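Local coordinates for protein Cag-Z (Helicobacter pylori, PDB 1S2X) that is of unknown function but is encoded in the cag pathogenicity island, which specifies a type IV secretion system, at residues G11-R17 against N118-F122; A43-S49 against L138-P144; N50-L56 against F146-M151. The protein carries 1 engineered substitution. Numbering follows the deposited sequence.

Interaction 1 (G11-R17 against N118-F122)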
loop_
_atom_site.group_PDB
_atom_site.type_symbol
_atom_site.label_atom_id
_atom_site.label_comp_id
_atom_site.label_asym_id
_atom_site.label_seq_id
_atom_site.Cartn_x
_atom_site.Cartn_y
_atom_site.Cartn_z
ATOM N N GLY A 11 20.849 9.793 -3.934
ATOM C CA GLY A 11 20.401 8.582 -4.607
ATOM C C GLY A 11 19.343 7.841 -3.805
ATOM O O GLY A 11 19.153 6.649 -4.028
ATOM N N PHE A 12 18.706 8.554 -2.891
ATOM C CA PHE A 12 17.659 8.025 -2.019
ATOM C C PHE A 12 18.037 6.650 -1.458
ATOM O O PHE A 12 17.361 5.673 -1.772
ATOM C CB PHE A 12 16.343 7.956 -2.790
ATOM C CG PHE A 12 15.134 7.760 -1.888
ATOM C CD1 PHE A 12 15.024 8.439 -0.692
ATOM C CD2 PHE A 12 14.122 6.887 -2.260
ATOM C CE1 PHE A 12 13.928 8.271 0.138
ATOM C CE2 PHE A 12 13.018 6.717 -1.436
ATOM C CZ PHE A 12 12.925 7.399 -0.240
ATOM N N ASN A 13 19.095 6.632 -0.676
ATOM C CA ASN A 13 19.804 5.584 -0.003
ATOM C C ASN A 13 18.864 4.666 0.786
ATOM O O ASN A 13 17.772 5.084 1.149
ATOM C CB ASN A 13 20.801 6.142 1.025
ATOM C CG ASN A 13 22.148 6.518 0.457
ATOM O OD1 ASN A 13 22.522 6.092 -0.636
ATOM N ND2 ASN A 13 22.896 7.333 1.202
ATOM N N GLU A 14 19.331 3.457 1.056
ATOM C CA GLU A 14 18.596 2.554 1.935
ATOM C C GLU A 14 18.396 3.222 3.289
ATOM O O GLU A 14 17.375 3.050 3.955
ATOM C CB GLU A 14 19.321 1.223 2.062
ATOM C CG GLU A 14 20.691 1.146 1.427
ATOM C CD GLU A 14 20.692 0.962 -0.074
ATOM O OE1 GLU A 14 20.173 -0.072 -0.556
ATOM O OE2 GLU A 14 21.224 1.857 -0.774
ATOM N N ALA A 15 19.366 4.016 3.728
ATOM C CA ALA A 15 19.236 4.655 5.037
ATOM C C ALA A 15 18.193 5.764 5.022
ATOM O O ALA A 15 17.471 6.006 5.990
ATOM C CB ALA A 15 20.577 5.219 5.489
ATOM N N GLU A 16 18.115 6.459 3.892
ATOM C CA GLU A 16 17.141 7.547 3.782
ATOM C C GLU A 16 15.740 6.956 3.667
ATOM O O GLU A 16 14.737 7.460 4.165
ATOM C CB GLU A 16 17.495 8.418 2.583
ATOM C CG GLU A 16 17.521 9.908 2.840
ATOM C CD GLU A 16 18.468 10.355 3.929
ATOM O OE1 GLU A 16 19.627 9.904 3.944
ATOM O OE2 GLU A 16 18.049 11.161 4.778
ATOM N N ARG A 17 15.689 5.820 2.977
ATOM C CA ARG A 17 14.438 5.097 2.817
ATOM C C ARG A 17 13.937 4.574 4.153
ATOM O O ARG A 17 12.741 4.676 4.442
ATOM C CB ARG A 17 14.668 3.980 1.799
ATOM C CG ARG A 17 14.748 4.556 0.381
ATOM C CD ARG A 17 14.835 3.431 -0.636
ATOM N NE ARG A 17 15.638 2.331 -0.112
ATOM C CZ ARG A 17 16.698 1.829 -0.733
ATOM N NH1 ARG A 17 17.371 0.826 -0.179
ATOM N NH2 ARG A 17 17.065 2.338 -1.903
ATOM N N ASN A 118 14.632 4.758 -7.310
ATOM C CA ASN A 118 14.472 4.207 -5.971
ATOM C C ASN A 118 13.189 4.740 -5.333
ATOM O O ASN A 118 12.624 4.080 -4.456
ATOM C CB ASN A 118 15.682 4.522 -5.090
ATOM C CG ASN A 118 16.892 3.699 -5.486
ATOM O OD1 ASN A 118 16.765 2.691 -6.189
ATOM N ND2 ASN A 118 18.067 4.126 -5.034
ATOM N N PHE A 119 12.762 5.918 -5.779
ATOM C CA PHE A 119 11.479 6.482 -5.356
ATOM C C PHE A 119 10.366 5.602 -5.927
ATOM O O PHE A 119 9.445 5.190 -5.224
ATOM C CB PHE A 119 11.295 7.937 -5.780
ATOM C CG PHE A 119 9.890 8.491 -5.612
ATOM C CD1 PHE A 119 8.985 8.498 -6.662
ATOM C CD2 PHE A 119 9.472 9.002 -4.400
ATOM C CE1 PHE A 119 7.698 8.984 -6.511
ATOM C CE2 PHE A 119 8.178 9.479 -4.227
ATOM C CZ PHE A 119 7.287 9.459 -5.278
ATOM N N ASN A 120 10.470 5.316 -7.225
ATOM C CA ASN A 120 9.421 4.530 -7.857
ATOM C C ASN A 120 9.276 3.167 -7.172
ATOM O O ASN A 120 8.155 2.707 -6.967
ATOM C CB ASN A 120 9.684 4.315 -9.345
ATOM C CG ASN A 120 8.437 3.816 -10.060
ATOM O OD1 ASN A 120 7.339 4.308 -9.795
ATOM N ND2 ASN A 120 8.570 2.852 -10.964
ATOM N N ASN A 121 10.399 2.549 -6.842
ATOM C CA ASN A 121 10.450 1.188 -6.331
ATOM C C ASN A 121 10.124 1.074 -4.857
ATOM O O ASN A 121 9.443 0.136 -4.406
ATOM C CB ASN A 121 11.853 0.608 -6.613
ATOM C CG ASN A 121 11.940 0.296 -8.103
ATOM O OD1 ASN A 121 13.018 0.237 -8.678
ATOM N ND2 ASN A 121 10.773 0.104 -8.707
ATOM N N PHE A 122 10.615 2.044 -4.085
ATOM C CA PHE A 122 10.320 2.004 -2.653
ATOM C C PHE A 122 8.840 2.264 -2.406
ATOM O O PHE A 122 8.206 1.622 -1.566
ATOM C CB PHE A 122 11.203 3.024 -1.956
ATOM C CG PHE A 122 10.853 3.324 -0.509
ATOM C CD1 PHE A 122 10.139 4.458 -0.179
ATOM C CD2 PHE A 122 11.240 2.477 0.513
ATOM C CE1 PHE A 122 9.820 4.735 1.136
ATOM C CE2 PHE A 122 10.938 2.757 1.830
ATOM C CZ PHE A 122 10.230 3.900 2.151
#
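Two phenylalanines meet edge to face here. Phe12, with chi1 in t, leaves the loop before helix 14-23 and directs its ring edge toward the face of Phe122, also t. The offset T-shaped pair has centroids 5.6 Å apart and planes at 86°, with Phe12 CE2 lying 3.9 Å from Phe122 CD1. Arg17 covers a face of the same Phe122 ring: its CB sits 4.3 Å from the centroid, a CH-pi contact, while its m rotamer carries CD to 3.9 Å from Phe122 CB. The guanidinium then turns back to its own helix, where Arg17 NH1 forms a salt bridge with Glu14 OE1 at 3.0 Å. The pattern is that of an N-terminal loop and short helix laid against a long helix of an all-alpha fold, here helix 105-135. Asn118, chi1 m, supplies the polar link by donating from ND2 to Gly11 O at 2.9 Å. Gly11 has backbone angles of 92/20, at which a CB would jam against the preceding carbonyl oxygen, so this turn favours glycine. Phe12 N is hydrogen-bonded to Glu94, and the Phe12 side chain also touches Ser87 and Cys91 of helix 74-101.

Interaction 2 (A43-S49 against L138-P144)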
loop_
_atom_site.group_PDB
_atom_site.type_symbol
_atom_site.label_atom_id
_atom_site.label_comp_id
_atom_site.label_asym_id
_atom_site.label_seq_id
_atom_site.Cartn_x
_atom_site.Cartn_y
_atom_site.Cartn_z
ATOM N N ALA A 43 -13.939 -14.353 11.059
ATOM C CA ALA A 43 -14.073 -14.779 9.657
ATOM C C ALA A 43 -13.843 -16.262 9.444
ATOM O O ALA A 43 -13.979 -16.741 8.312
ATOM C CB ALA A 43 -13.122 -13.964 8.793
ATOM N N THR A 44 -13.502 -17.038 10.475
ATOM C CA THR A 44 -13.323 -18.467 10.208
ATOM C C THR A 44 -14.615 -19.153 9.777
ATOM O O THR A 44 -14.585 -20.095 8.970
ATOM C CB THR A 44 -12.764 -19.196 11.448
ATOM O OG1 THR A 44 -13.659 -18.955 12.541
ATOM C CG2 THR A 44 -11.405 -18.650 11.847
ATOM N N SER A 45 -15.773 -18.728 10.270
ATOM C CA SER A 45 -17.046 -19.343 9.899
ATOM C C SER A 45 -17.409 -19.209 8.426
ATOM O O SER A 45 -18.279 -19.961 7.947
ATOM C CB SER A 45 -18.174 -18.761 10.764
ATOM O OG SER A 45 -18.544 -17.455 10.355
ATOM N N LEU A 46 -16.796 -18.318 7.650
ATOM C CA LEU A 46 -17.043 -18.269 6.211
ATOM C C LEU A 46 -16.858 -19.653 5.563
ATOM O O LEU A 46 -17.532 -20.035 4.609
ATOM C CB LEU A 46 -16.098 -17.311 5.484
ATOM C CG LEU A 46 -16.231 -15.829 5.818
ATOM C CD1 LEU A 46 -15.085 -15.067 5.170
ATOM C CD2 LEU A 46 -17.613 -15.325 5.402
ATOM N N LYS A 47 -15.905 -20.387 6.112
ATOM C CA LYS A 47 -15.579 -21.726 5.619
ATOM C C LYS A 47 -16.761 -22.666 5.788
ATOM O O LYS A 47 -16.945 -23.627 5.044
ATOM C CB LYS A 47 -14.347 -22.237 6.364
ATOM C CG LYS A 47 -13.834 -23.593 5.930
ATOM C CD LYS A 47 -12.324 -23.691 6.064
ATOM C CE LYS A 47 -11.650 -23.748 4.702
ATOM N NZ LYS A 47 -12.448 -24.539 3.724
ATOM N N ASP A 48 -17.620 -22.413 6.785
ATOM C CA ASP A 48 -18.778 -23.299 6.913
ATOM C C ASP A 48 -20.003 -22.745 6.201
ATOM O O ASP A 48 -21.123 -23.145 6.543
ATOM C CB ASP A 48 -19.108 -23.564 8.385
ATOM C CG ASP A 48 -17.919 -24.114 9.150
ATOM O OD1 ASP A 48 -17.732 -23.718 10.318
ATOM O OD2 ASP A 48 -17.168 -24.938 8.588
ATOM N N SER A 49 -19.828 -21.837 5.232
ATOM C CA SER A 49 -21.016 -21.325 4.544
ATOM C C SER A 49 -21.776 -22.464 3.862
ATOM O O SER A 49 -21.177 -23.344 3.235
ATOM C CB SER A 49 -20.633 -20.242 3.534
ATOM O OG SER A 49 -19.818 -19.237 4.124
ATOM N N LEU A 138 -10.273 -10.750 3.319
ATOM C CA LEU A 138 -11.072 -11.855 2.794
ATOM C C LEU A 138 -10.114 -13.049 2.817
ATOM O O LEU A 138 -9.332 -13.230 1.884
ATOM C CB LEU A 138 -11.615 -11.609 1.392
ATOM C CG LEU A 138 -12.443 -12.765 0.787
ATOM C CD1 LEU A 138 -13.663 -13.040 1.657
ATOM C CD2 LEU A 138 -12.835 -12.478 -0.656
ATOM N N PRO A 139 -10.112 -13.802 3.909
ATOM C CA PRO A 139 -9.006 -14.738 4.129
ATOM C C PRO A 139 -9.183 -15.937 3.206
ATOM O O PRO A 139 -10.157 -16.676 3.272
ATOM C CB PRO A 139 -9.163 -15.118 5.599
ATOM C CG PRO A 139 -10.630 -14.969 5.869
ATOM C CD PRO A 139 -11.105 -13.848 4.986
ATOM N N ARG A 140 -8.225 -16.138 2.318
ATOM C CA ARG A 140 -8.329 -17.250 1.375
ATOM C C ARG A 140 -8.467 -18.575 2.104
ATOM O O ARG A 140 -9.091 -19.509 1.599
ATOM C CB ARG A 140 -7.100 -17.308 0.470
ATOM C CG ARG A 140 -7.397 -17.412 -1.013
ATOM C CD ARG A 140 -8.465 -18.448 -1.336
ATOM N NE ARG A 140 -8.755 -18.511 -2.769
ATOM C CZ ARG A 140 -9.503 -19.410 -3.392
ATOM N NH1 ARG A 140 -10.098 -20.400 -2.736
ATOM N NH2 ARG A 140 -9.665 -19.329 -4.701
ATOM N N GLU A 141 -7.889 -18.688 3.301
ATOM C CA GLU A 141 -7.922 -20.026 3.897
ATOM C C GLU A 141 -9.271 -20.391 4.511
ATOM O O GLU A 141 -9.377 -21.558 4.913
ATOM C CB GLU A 141 -6.799 -20.135 4.929
ATOM C CG GLU A 141 -7.027 -19.347 6.203
ATOM C CD GLU A 141 -6.411 -17.964 6.185
ATOM O OE1 GLU A 141 -6.195 -17.404 7.281
ATOM O OE2 GLU A 141 -6.145 -17.422 5.085
ATOM N N TYR A 142 -10.266 -19.513 4.584
ATOM C CA TYR A 142 -11.581 -19.755 5.167
ATOM C C TYR A 142 -12.691 -19.649 4.128
ATOM O O TYR A 142 -13.882 -19.610 4.458
ATOM C CB TYR A 142 -11.862 -18.809 6.362
ATOM C CG TYR A 142 -10.801 -19.065 7.421
ATOM C CD1 TYR A 142 -10.735 -20.330 8.008
ATOM C CD2 TYR A 142 -9.885 -18.109 7.821
ATOM C CE1 TYR A 142 -9.791 -20.631 8.973
ATOM C CE2 TYR A 142 -8.931 -18.402 8.784
ATOM C CZ TYR A 142 -8.887 -19.663 9.358
ATOM O OH TYR A 142 -7.948 -19.972 10.318
ATOM N N LEU A 143 -12.303 -19.607 2.867
ATOM C CA LEU A 143 -13.243 -19.545 1.751
ATOM C C LEU A 143 -13.832 -20.923 1.449
ATOM O O LEU A 143 -13.046 -21.848 1.221
ATOM C CB LEU A 143 -12.548 -19.038 0.491
ATOM C CG LEU A 143 -12.508 -17.533 0.206
ATOM C CD1 LEU A 143 -12.565 -16.713 1.474
ATOM C CD2 LEU A 143 -11.260 -17.191 -0.594
ATOM N N PRO A 144 -15.150 -21.061 1.419
ATOM C CA PRO A 144 -15.781 -22.345 1.094
ATOM C C PRO A 144 -15.340 -22.880 -0.271
ATOM O O PRO A 144 -15.038 -22.131 -1.205
ATOM C CB PRO A 144 -17.276 -22.032 1.049
ATOM C CG PRO A 144 -17.457 -20.703 1.678
ATOM C CD PRO A 144 -16.136 -20.000 1.679
#
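This is a loop-to-loop contact, largely buried, in which the turn joining helix 31-43 to helix 52-68 packs against the connection between helix 105-135 and helix 149-158. It illustrates how an all-helical protein can bury its connections as well as its helices. Tyr142 gives up the most surface, 99 Å², and one face of its ring receives Thr44 CG2, which lies 3.9 Å from the centroid in a CH-pi contact. The two backbones draw very close: the CA atoms of Lys47 and Tyr142 are 4.5 Å apart. Lys47 N comes within 2.7 Å of Tyr142 O, yet the angle is too poor for a hydrogen bond, so the approach reflects tight backbone packing. Apolar atoms fill the side nearer the helix ends, with Ala43 CB 4.0 Å from Pro139 CG and Leu46 CD1 4.2 Å from Pro139 CD. At the far end Pro144 CG presses to 3.0 Å from Leu46 O, the same carbonyl that accepts a very short 2.5 Å hydrogen bond from Ser49 OG and so closes the turn. Around this pairing, helix 31-43 touches Pro139 and Tyr142, whose hydroxyl is hydrogen-bonded to Gln40; helix 52-68 meets Ser49 and Pro144 through Phe55, and helix 149-158 packs on Leu138 and Leu143.

Interaction 3 (N50-L56 against F146-M151)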
loop_
_atom_site.group_PDB
_atom_site.type_symbol
_atom_site.label_atom_id
_atom_site.label_comp_id
_atom_site.label_asym_id
_atom_site.label_seq_id
_atom_site.Cartn_x
_atom_site.Cartn_y
_atom_site.Cartn_z
ATOM N N ASN A 50 -23.104 -22.480 3.941
ATOM C CA ASN A 50 -23.848 -23.566 3.299
ATOM C C ASN A 50 -23.892 -23.487 1.785
ATOM O O ASN A 50 -23.949 -24.528 1.124
ATOM C CB ASN A 50 -25.303 -23.559 3.796
ATOM C CG ASN A 50 -25.360 -23.823 5.285
ATOM O OD1 ASN A 50 -26.168 -23.224 5.990
ATOM N ND2 ASN A 50 -24.499 -24.723 5.749
ATOM N N ASP A 51 -23.902 -22.284 1.221
ATOM C CA ASP A 51 -24.150 -22.094 -0.203
ATOM C C ASP A 51 -23.744 -20.687 -0.623
ATOM O O ASP A 51 -23.522 -19.868 0.269
ATOM C CB ASP A 51 -25.640 -22.350 -0.485
ATOM C CG ASP A 51 -26.505 -21.421 0.346
ATOM O OD1 ASP A 51 -27.096 -21.895 1.333
ATOM O OD2 ASP A 51 -26.575 -20.222 0.010
ATOM N N PRO A 52 -23.621 -20.399 -1.907
ATOM C CA PRO A 52 -23.212 -19.070 -2.369
ATOM C C PRO A 52 -23.884 -17.902 -1.680
ATOM O O PRO A 52 -23.248 -16.914 -1.290
ATOM C CB PRO A 52 -23.656 -19.108 -3.847
ATOM C CG PRO A 52 -23.461 -20.532 -4.244
ATOM C CD PRO A 52 -23.830 -21.330 -3.036
ATOM N N GLN A 53 -25.206 -17.910 -1.490
ATOM C CA GLN A 53 -25.735 -16.661 -0.915
ATOM C C GLN A 53 -25.645 -16.704 0.604
ATOM O O GLN A 53 -25.774 -15.682 1.284
ATOM C CB GLN A 53 -27.156 -16.391 -1.407
ATOM C CG GLN A 53 -27.273 -15.915 -2.845
ATOM C CD GLN A 53 -26.372 -14.752 -3.204
ATOM O OE1 GLN A 53 -26.283 -13.752 -2.491
ATOM N NE2 GLN A 53 -25.681 -14.853 -4.338
ATOM N N ASP A 54 -25.416 -17.894 1.162
ATOM C CA ASP A 54 -25.237 -17.952 2.618
ATOM C C ASP A 54 -23.837 -17.431 2.940
ATOM O O ASP A 54 -23.636 -16.818 3.984
ATOM C CB ASP A 54 -25.411 -19.355 3.169
ATOM C CG ASP A 54 -25.200 -19.491 4.661
ATOM O OD1 ASP A 54 -25.871 -18.789 5.449
ATOM O OD2 ASP A 54 -24.358 -20.323 5.066
ATOM N N PHE A 55 -22.913 -17.691 2.035
ATOM C CA PHE A 55 -21.567 -17.136 2.070
ATOM C C PHE A 55 -21.656 -15.608 2.074
ATOM O O PHE A 55 -21.064 -14.922 2.907
ATOM C CB PHE A 55 -20.751 -17.626 0.872
ATOM C CG PHE A 55 -19.442 -16.895 0.649
ATOM C CD1 PHE A 55 -19.270 -16.022 -0.414
ATOM C CD2 PHE A 55 -18.375 -17.081 1.503
ATOM C CE1 PHE A 55 -18.071 -15.364 -0.618
ATOM C CE2 PHE A 55 -17.176 -16.422 1.309
ATOM C CZ PHE A 55 -17.012 -15.559 0.244
ATOM N N LEU A 56 -22.410 -15.057 1.130
ATOM C CA LEU A 56 -22.491 -13.597 0.988
ATOM C C LEU A 56 -23.204 -12.967 2.169
ATOM O O LEU A 56 -22.901 -11.847 2.566
ATOM C CB LEU A 56 -23.201 -13.221 -0.313
ATOM C CG LEU A 56 -22.316 -13.418 -1.547
ATOM C CD1 LEU A 56 -22.963 -12.794 -2.768
ATOM C CD2 LEU A 56 -20.923 -12.851 -1.270
ATOM N N PHE A 146 -16.794 -24.076 -2.703
ATOM C CA PHE A 146 -17.643 -23.796 -3.852
ATOM C C PHE A 146 -17.578 -22.345 -4.279
ATOM O O PHE A 146 -18.378 -21.883 -5.089
ATOM C CB PHE A 146 -19.086 -24.189 -3.513
ATOM C CG PHE A 146 -19.623 -23.653 -2.201
ATOM C CD1 PHE A 146 -19.723 -24.452 -1.077
ATOM C CD2 PHE A 146 -20.049 -22.342 -2.093
ATOM C CE1 PHE A 146 -20.236 -23.965 0.111
ATOM C CE2 PHE A 146 -20.553 -21.833 -0.910
ATOM C CZ PHE A 146 -20.653 -22.650 0.205
ATOM N N ILE A 147 -16.642 -21.555 -3.761
ATOM C CA ILE A 147 -16.674 -20.137 -4.162
ATOM C C ILE A 147 -15.800 -19.857 -5.369
ATOM O O ILE A 147 -14.648 -20.274 -5.452
ATOM C CB ILE A 147 -16.276 -19.290 -2.938
ATOM C CG1 ILE A 147 -17.128 -19.672 -1.721
ATOM C CG2 ILE A 147 -16.350 -17.804 -3.198
ATOM C CD1 ILE A 147 -18.606 -19.380 -1.947
ATOM N N ASP A 148 -16.331 -19.142 -6.361
ATOM C CA ASP A 148 -15.569 -18.828 -7.557
ATOM C C ASP A 148 -15.057 -17.384 -7.502
ATOM O O ASP A 148 -15.407 -16.664 -6.569
ATOM C CB ASP A 148 -16.406 -19.011 -8.823
ATOM C CG ASP A 148 -17.565 -18.051 -8.974
ATOM O OD1 ASP A 148 -18.355 -18.219 -9.934
ATOM O OD2 ASP A 148 -17.757 -17.109 -8.173
ATOM N N GLY A 149 -14.284 -17.028 -8.514
ATOM C CA GLY A 149 -13.704 -15.711 -8.684
ATOM C C GLY A 149 -14.778 -14.643 -8.700
ATOM O O GLY A 149 -14.547 -13.483 -8.387
ATOM N N ASN A 150 -16.002 -15.012 -9.072
ATOM C CA ASN A 150 -17.011 -13.960 -9.191
ATOM C C ASN A 150 -17.571 -13.621 -7.809
ATOM O O ASN A 150 -17.641 -12.446 -7.461
ATOM C CB ASN A 150 -18.120 -14.380 -10.142
ATOM C CG ASN A 150 -19.117 -13.281 -10.460
ATOM O OD1 ASN A 150 -18.797 -12.250 -11.053
ATOM N ND2 ASN A 150 -20.369 -13.515 -10.065
HETATM N N MSE A 151 -17.953 -14.640 -7.058
HETATM C CA MSE A 151 -18.416 -14.441 -5.688
HETATM C C MSE A 151 -17.268 -13.856 -4.860
HETATM O O MSE A 151 -17.553 -13.079 -3.953
HETATM C CB MSE A 151 -18.962 -15.714 -5.059
HETATM C CG MSE A 151 -20.316 -16.188 -5.538
HETATM SE SE MSE A 151 -21.675 -15.001 -5.385
HETATM C CE MSE A 151 -22.939 -16.004 -4.659
#
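Met151, present as selenomethionine, lays its side chain across the start of helix 52-68, overlapping Pro52, Gln53 and Leu56 and losing 106 Å² of surface. With chi1 and chi2 both m, it brings CE to 3.3 Å from Pro52 CB and to 3.0 Å from Gln53 NE2, an unusually close approach for a methyl group, while SE rests 3.7 Å from Leu56 CD1. Two further side chains extend the patch. Ile147 CD1 sits over a face of the Phe55 ring, 4.0 Å from the centroid, as a CH-pi contact. Phe146, chi1 p, covers the entry to the helix: its CE2 is 3.4 Å from Asp51 C and 3.9 Å from Pro52 CD, and its CZ is 3.7 Å from Asn50 C. Apolar packing thus holds the two segments together, whereas the carboxylates of Asp51, Asp54 and Asp148 bond within their own segments, Asp54 also bridging to Arg58. Each helix begins with an aspartate N-cap. Asp51 OD2 accepts from Asp54 N at 2.8 Å and, weakly, from Gln53 N; Asp148 OD2 accepts from Met151 N at 2.7 Å and, again weakly, from Asn150 N. This is a common way to satisfy the first backbone NH groups, which lack carbonyl partners from a preceding turn. The contact therefore pairs two capped helix N-termini near the protein surface. Deeper in, helix 52-68 continues against helix 149-158, with Phe55 touching Ala155 and Leu56 touching Val154 and Ile158, while the loop residues Ser49 and Pro144 pack on Phe55.

In the fold
Interaction 1 lies on one side of the chain's centre, interactions 2 and 3 on the other, their centres about 38 and 43 Å from its own. Interaction 1 packs the N-terminal region against helix 105-135. The loops of interaction 2 lead directly into helices 52-68 and 149-158, whose starts form interaction 3; these two contacts, centres about 10 Å apart, touch where Pro144 CD lies 3.7 Å from Phe55 CD2. Along the chain all first segments (11-17, 43-49, 50-56) precede all second ones (118-122, 138-144, 146-151). The N-terminal part of the chain thus packs against later parts at two separate places, one part-way along helix 105-135 and one beyond its C-terminal end.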